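Local coordinates for protein glutathione s-transferase III (Zea mays, PDB 1AW9) that probably conjugates reduced glutathione to hydrophobic electrophiles, releasing a halide from halogenated substrates, and so takes part in herbicide detoxification in maize, at residues 181-184 and 185-189. Residues are numbered along the deposited sequence; the frame is centred on the assembly and turned at random.
Sequences AGLV and AARPH
Arg187 folds back over the end of the short helix 182-185 and hands NH1 to the carbonyl of Leu183, with NH1 2.9 Å from Leu183 O. The donor lies in the carbonyl plane on a lone pair, yet the hydrogen bond is bent, its N-H...O angle 146°. CG stands anti to the carbonyl carbon (chi1 -78°), which lets CD pass the same oxygen, Arg187 CD to Leu183 O being 3.3 Å; the chain then continues extended to NE. NE also makes a salt bridge with Asp144 OD1 of helix 129-152. With an alanine here, Leu183 O would probably lose its side-chain donor and Asp144 its charged mate. The backbone closes the turn as well: Ala185 N bonds to Ala181 O, Ala186 N reaches Gly182 O at 2.9 Å, and Arg187 N finishes on Val184 O. The tight side belongs to Val184, buried against Leu172 and Leu175 of helix 169-176 and against Val190 and Trp194 of helix 188-199. Gly182, Ala185 and Ala186 form the solvent side, with little more than two methyls. Ending one short helix and placing Arg187 as N-cap residue of helix 188-199, this is a helix-to-helix turn in the all-helical C-terminal domain of a phi-class glutathione transferase.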
loop_
_atom_site.group_PDB
_atom_site.type_symbol
_atom_site.label_atom_id
_atom_site.label_comp_id
_atom_site.label_asym_id
_atom_site.label_seq_id
_atom_site.Cartn_x
_atom_site.Cartn_y
_atom_site.Cartn_z
ATOM N N ALA A 181 -12.777 -18.576 10.952
ATOM C CA ALA A 181 -12.798 -20.031 10.971
ATOM C C ALA A 181 -13.869 -20.521 9.982
ATOM O O ALA A 181 -13.740 -21.598 9.414
ATOM C CB ALA A 181 -13.086 -20.531 12.376
ATOM N N GLY A 182 -14.897 -19.711 9.730
ATOM C CA GLY A 182 -15.931 -20.104 8.794
ATOM C C GLY A 182 -15.493 -20.468 7.380
ATOM O O GLY A 182 -16.186 -21.210 6.692
ATOM N N LEU A 183 -14.349 -19.969 6.927
ATOM C CA LEU A 183 -13.867 -20.270 5.583
ATOM C C LEU A 183 -13.702 -21.778 5.435
ATOM O O LEU A 183 -13.948 -22.351 4.375
ATOM C CB LEU A 183 -12.540 -19.534 5.319
ATOM C CG LEU A 183 -12.659 -18.000 5.254
ATOM C CD1 LEU A 183 -11.299 -17.351 5.360
ATOM C CD2 LEU A 183 -13.374 -17.574 3.987
ATOM N N VAL A 184 -13.315 -22.415 6.532
ATOM C CA VAL A 184 -13.126 -23.853 6.545
ATOM C C VAL A 184 -14.438 -24.560 6.816
ATOM O O VAL A 184 -14.841 -25.461 6.078
ATOM C CB VAL A 184 -12.093 -24.286 7.626
ATOM C CG1 VAL A 184 -12.159 -25.809 7.885
ATOM C CG2 VAL A 184 -10.694 -23.882 7.188
ATOM N N ALA A 185 -15.124 -24.117 7.855
ATOM C CA ALA A 185 -16.372 -24.745 8.233
ATOM C C ALA A 185 -17.428 -24.783 7.132
ATOM O O ALA A 185 -18.109 -25.781 6.941
ATOM C CB ALA A 185 -16.926 -24.078 9.486
ATOM N N ALA A 186 -17.503 -23.725 6.354
ATOM C CA ALA A 186 -18.501 -23.625 5.327
ATOM C C ALA A 186 -18.249 -24.493 4.130
ATOM O O ALA A 186 -19.042 -24.510 3.193
ATOM C CB ALA A 186 -18.608 -22.189 4.897
ATOM N N ARG A 187 -17.120 -25.165 4.097
ATOM C CA ARG A 187 -16.834 -26.006 2.950
ATOM C C ARG A 187 -16.798 -27.413 3.502
ATOM O O ARG A 187 -15.879 -27.797 4.204
ATOM C CB ARG A 187 -15.515 -25.575 2.302
ATOM C CG ARG A 187 -15.662 -24.329 1.454
ATOM C CD ARG A 187 -14.371 -23.547 1.287
ATOM N NE ARG A 187 -14.610 -22.369 0.449
ATOM C CZ ARG A 187 -15.038 -21.185 0.900
ATOM N NH1 ARG A 187 -15.254 -20.970 2.201
ATOM N NH2 ARG A 187 -15.412 -20.262 0.028
ATOM N N PRO A 188 -17.823 -28.208 3.186
ATOM C CA PRO A 188 -18.017 -29.595 3.613
ATOM C C PRO A 188 -16.820 -30.500 3.618
ATOM O O PRO A 188 -16.526 -31.110 4.626
ATOM C CB PRO A 188 -19.107 -30.102 2.660
ATOM C CG PRO A 188 -19.926 -28.885 2.453
ATOM C CD PRO A 188 -18.866 -27.819 2.216
ATOM N N HIS A 189 -16.157 -30.647 2.497
ATOM C CA HIS A 189 -15.003 -31.540 2.472
ATOM C C HIS A 189 -13.779 -30.976 3.107
ATOM O O HIS A 189 -12.954 -31.732 3.642
ATOM C CB HIS A 189 -14.657 -31.923 1.077
ATOM C CG HIS A 189 -15.838 -32.363 0.327
ATOM N ND1 HIS A 189 -16.254 -33.672 0.334
ATOM C CD2 HIS A 189 -16.767 -31.663 -0.346
ATOM C CE1 HIS A 189 -17.403 -33.751 -0.310
ATOM N NE2 HIS A 189 -17.739 -32.548 -0.732
#